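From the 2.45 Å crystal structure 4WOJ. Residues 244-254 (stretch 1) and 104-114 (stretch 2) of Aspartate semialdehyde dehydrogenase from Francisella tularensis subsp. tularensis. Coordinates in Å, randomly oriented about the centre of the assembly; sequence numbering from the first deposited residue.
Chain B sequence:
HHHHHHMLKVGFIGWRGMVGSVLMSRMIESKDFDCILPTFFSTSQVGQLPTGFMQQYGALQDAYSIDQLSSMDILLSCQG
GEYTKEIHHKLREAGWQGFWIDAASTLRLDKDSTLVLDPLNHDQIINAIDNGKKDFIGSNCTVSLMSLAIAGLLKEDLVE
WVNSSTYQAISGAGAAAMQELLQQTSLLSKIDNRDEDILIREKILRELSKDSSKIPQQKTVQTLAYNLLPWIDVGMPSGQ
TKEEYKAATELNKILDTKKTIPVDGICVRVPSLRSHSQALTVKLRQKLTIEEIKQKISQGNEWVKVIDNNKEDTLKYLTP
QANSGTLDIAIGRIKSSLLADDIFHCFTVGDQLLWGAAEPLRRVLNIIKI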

# COMPACT_ATOMS: atom_id res chain seq x y z
N GLU B 244 -11.25 -9.37 -3.75
CA GLU B 244 -10.33 -9.65 -4.87
C GLU B 244 -10.98 -10.41 -6.05
O GLU B 244 -10.74 -10.10 -7.20
CB GLU B 244 -9.13 -10.45 -4.34
CG GLU B 244 -8.30 -9.69 -3.31
CD GLU B 244 -7.44 -10.57 -2.41
OE1 GLU B 244 -7.55 -11.82 -2.44
OE2 GLU B 244 -6.64 -10.00 -1.66
N TYR B 245 -11.80 -11.40 -5.74
CA TYR B 245 -12.55 -12.12 -6.77
C TYR B 245 -13.54 -11.16 -7.52
O TYR B 245 -13.83 -11.36 -8.68
CB TYR B 245 -13.29 -13.34 -6.14
CG TYR B 245 -14.58 -13.71 -6.83
CD1 TYR B 245 -14.62 -14.70 -7.81
CD2 TYR B 245 -15.77 -13.04 -6.52
CE1 TYR B 245 -15.82 -15.01 -8.44
CE2 TYR B 245 -16.98 -13.34 -7.15
CZ TYR B 245 -17.00 -14.32 -8.10
OH TYR B 245 -18.21 -14.58 -8.70
N LYS B 246 -14.11 -10.17 -6.81
CA LYS B 246 -15.02 -9.20 -7.43
C LYS B 246 -14.41 -8.53 -8.63
O LYS B 246 -15.09 -8.21 -9.59
CB LYS B 246 -15.38 -8.05 -6.48
CG LYS B 246 -16.31 -8.41 -5.35
CD LYS B 246 -16.76 -7.18 -4.56
CE LYS B 246 -17.54 -7.56 -3.30
NZ LYS B 246 -16.67 -7.67 -2.09
N ALA B 247 -13.12 -8.24 -8.54
CA ALA B 247 -12.48 -7.51 -9.60
C ALA B 247 -12.73 -8.13 -10.99
O ALA B 247 -13.32 -7.49 -11.83
CB ALA B 247 -10.99 -7.33 -9.33
N ALA B 248 -12.33 -9.37 -11.22
CA ALA B 248 -12.30 -9.88 -12.60
C ALA B 248 -13.69 -9.99 -13.19
O ALA B 248 -13.94 -9.58 -14.30
CB ALA B 248 -11.58 -11.20 -12.67
N THR B 249 -14.62 -10.53 -12.42
CA THR B 249 -15.96 -10.86 -12.90
C THR B 249 -16.80 -9.63 -13.19
O THR B 249 -17.52 -9.59 -14.19
CB THR B 249 -16.69 -11.75 -11.87
OG1 THR B 249 -16.35 -11.31 -10.54
CG2 THR B 249 -16.23 -13.22 -12.06
N GLU B 250 -16.67 -8.64 -12.33
CA GLU B 250 -17.35 -7.33 -12.51
C GLU B 250 -16.80 -6.54 -13.71
O GLU B 250 -17.57 -6.04 -14.53
CB GLU B 250 -17.26 -6.49 -11.22
CG GLU B 250 -18.01 -7.14 -10.06
CD GLU B 250 -18.04 -6.31 -8.77
OE1 GLU B 250 -17.69 -5.11 -8.81
OE2 GLU B 250 -18.37 -6.89 -7.71
N LEU B 251 -15.48 -6.47 -13.81
CA LEU B 251 -14.85 -5.83 -14.98
C LEU B 251 -15.34 -6.47 -16.27
O LEU B 251 -15.72 -5.78 -17.22
CB LEU B 251 -13.31 -5.92 -14.93
CG LEU B 251 -12.59 -5.36 -16.17
CD1 LEU B 251 -12.75 -3.85 -16.21
CD2 LEU B 251 -11.13 -5.73 -16.23
N ASN B 252 -15.35 -7.79 -16.32
CA ASN B 252 -15.84 -8.49 -17.53
C ASN B 252 -17.34 -8.33 -17.75
O ASN B 252 -17.80 -8.18 -18.87
CB ASN B 252 -15.34 -9.93 -17.54
CG ASN B 252 -13.84 -9.99 -17.81
OD1 ASN B 252 -13.40 -9.79 -18.94
ND2 ASN B 252 -13.04 -10.16 -16.76
N LYS B 253 -18.10 -8.26 -16.67
CA LYS B 253 -19.53 -7.95 -16.81
C LYS B 253 -19.72 -6.51 -17.34
O LYS B 253 -20.55 -6.29 -18.20
CB LYS B 253 -20.29 -8.17 -15.51
CG LYS B 253 -21.76 -7.84 -15.65
CD LYS B 253 -22.66 -8.54 -14.63
CE LYS B 253 -24.11 -8.46 -15.10
NZ LYS B 253 -25.06 -9.01 -14.09
N ILE B 254 -18.94 -5.56 -16.85
CA ILE B 254 -19.11 -4.16 -17.27
C ILE B 254 -18.75 -4.01 -18.73
O ILE B 254 -19.42 -3.29 -19.47
CB ILE B 254 -18.23 -3.20 -16.46
CG1 ILE B 254 -18.72 -3.10 -15.01
CG2 ILE B 254 -18.26 -1.80 -17.07
CD1 ILE B 254 -17.82 -2.30 -14.10
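Stretch 2 104-114: ASTLRLDKDST

Stretch 2 lies on one side of the helix of stretch 1 as a folded loop, with a type I turn from Ser105 to Arg108 and an overlapping one from Leu107 to Asp110, before the chain extends into a strand that includes Thr114. The Arg108 N to Ser105 O hydrogen bond (3.1 Å) closes the first turn; that of the second, Asp110 N to Leu107 O, is weak at 3.3 Å. Loop and helix advance in the same sense: Ser105 has its CA 9.4 Å from the CA of Lys246, and Leu109 its CA 7.7 Å from that of Glu250. Together the two stretches bury 396 Å², and Lys253, Leu109 and Arg108 cover the most.

Lys253 points toward the loop with all four chi angles in t, so its extended chain carries the ammonium group in among three backbone carbonyls. Lys253 NZ donates hydrogen bonds to Arg108 O (3.1 Å) and Ser113 O (3.0 Å), and lies 2.7 Å from Asp110 O. The lysine thus ties together the turn and the segment that follows it. Within the loop, Ser113 OG reinforces this fold by donating to Leu107 O (2.6 Å).

Leu109 has its CA-to-CB bond sideways, yet its methyls reach the helix: CD1 is 3.6 Å from Tyr245 OH and 4.4 Å from Tyr245 CE2, while CD2 lies 4.2 Å from Glu250 CG.

Arg108 points toward the helix, and its side chain reaches obliquely toward the N-terminal end. Its NH1 meets Glu250 OE2 at 3.0 Å in a hydrogen-bonded salt bridge, the carboxylate oxygen lying at the guanidinium edge, where the N-H groups point. Lys246 CD approaches the same edge, 3.4 Å from Arg108 NH1, so an aliphatic part of the lysine packs beside the ion pair. Farther out, Lys246 CE touches Ser105 CB at 4.4 Å.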

# COMPACT_ATOMS: atom_id res chain seq x y z
N ALA B 104 -25.12 -1.71 -2.98
CA ALA B 104 -24.70 -2.97 -2.39
C ALA B 104 -24.42 -3.99 -3.49
O ALA B 104 -24.82 -3.82 -4.63
CB ALA B 104 -25.77 -3.48 -1.44
N SER B 105 -23.70 -5.04 -3.13
CA SER B 105 -23.16 -6.00 -4.11
C SER B 105 -24.02 -7.21 -4.39
O SER B 105 -23.70 -8.04 -5.26
CB SER B 105 -21.83 -6.50 -3.59
OG SER B 105 -22.01 -7.02 -2.30
N THR B 106 -25.10 -7.29 -3.63
CA THR B 106 -25.96 -8.47 -3.56
C THR B 106 -26.40 -8.91 -4.94
O THR B 106 -26.28 -10.08 -5.32
CB THR B 106 -27.21 -8.12 -2.76
OG1 THR B 106 -26.85 -7.30 -1.63
CG2 THR B 106 -27.89 -9.34 -2.28
N LEU B 107 -26.90 -7.96 -5.70
CA LEU B 107 -27.47 -8.25 -7.00
C LEU B 107 -26.49 -8.17 -8.17
O LEU B 107 -26.91 -8.40 -9.29
CB LEU B 107 -28.66 -7.31 -7.25
CG LEU B 107 -29.81 -7.48 -6.24
CD1 LEU B 107 -30.81 -6.33 -6.29
CD2 LEU B 107 -30.52 -8.82 -6.44
N ARG B 108 -25.22 -7.85 -7.92
CA ARG B 108 -24.26 -7.52 -9.00
C ARG B 108 -24.18 -8.49 -10.15
O ARG B 108 -24.04 -8.04 -11.31
CB ARG B 108 -22.85 -7.34 -8.48
CG ARG B 108 -22.64 -5.95 -7.94
CD ARG B 108 -21.19 -5.67 -7.61
NE ARG B 108 -21.21 -4.56 -6.69
CZ ARG B 108 -20.40 -4.40 -5.67
NH1 ARG B 108 -19.43 -5.28 -5.40
NH2 ARG B 108 -20.56 -3.33 -4.92
N LEU B 109 -24.29 -9.78 -9.85
CA LEU B 109 -24.01 -10.82 -10.85
C LEU B 109 -25.22 -11.62 -11.35
O LEU B 109 -25.05 -12.58 -12.08
CB LEU B 109 -22.87 -11.76 -10.35
CG LEU B 109 -21.67 -10.99 -9.76
CD1 LEU B 109 -20.65 -11.91 -9.12
CD2 LEU B 109 -21.00 -10.07 -10.78
N ASP B 110 -26.44 -11.22 -10.98
CA ASP B 110 -27.64 -11.83 -11.57
C ASP B 110 -27.69 -11.49 -13.04
O ASP B 110 -27.28 -10.41 -13.44
CB ASP B 110 -28.93 -11.32 -10.89
CG ASP B 110 -30.23 -11.96 -11.46
OD1 ASP B 110 -30.23 -12.52 -12.58
OD2 ASP B 110 -31.29 -11.90 -10.77
N LYS B 111 -28.22 -12.40 -13.86
CA LYS B 111 -28.36 -12.13 -15.30
C LYS B 111 -29.28 -10.91 -15.54
O LYS B 111 -29.08 -10.14 -16.48
CB LYS B 111 -28.88 -13.37 -16.05
N ASP B 112 -30.28 -10.74 -14.68
CA ASP B 112 -31.21 -9.61 -14.78
C ASP B 112 -30.57 -8.26 -14.44
O ASP B 112 -31.01 -7.24 -14.94
CB ASP B 112 -32.44 -9.86 -13.90
CG ASP B 112 -33.29 -11.03 -14.42
OD1 ASP B 112 -33.25 -11.31 -15.65
OD2 ASP B 112 -33.98 -11.67 -13.58
N SER B 113 -29.54 -8.27 -13.60
CA SER B 113 -28.84 -7.05 -13.19
C SER B 113 -27.91 -6.53 -14.29
O SER B 113 -27.36 -7.30 -15.08
CB SER B 113 -28.03 -7.26 -11.90
OG SER B 113 -28.85 -7.44 -10.73
N THR B 114 -27.77 -5.21 -14.34
CA THR B 114 -26.76 -4.51 -15.15
C THR B 114 -25.87 -3.72 -14.20
O THR B 114 -26.36 -3.03 -13.29
CB THR B 114 -27.40 -3.57 -16.18
OG1 THR B 114 -28.39 -4.28 -16.94
CG2 THR B 114 -26.36 -3.03 -17.13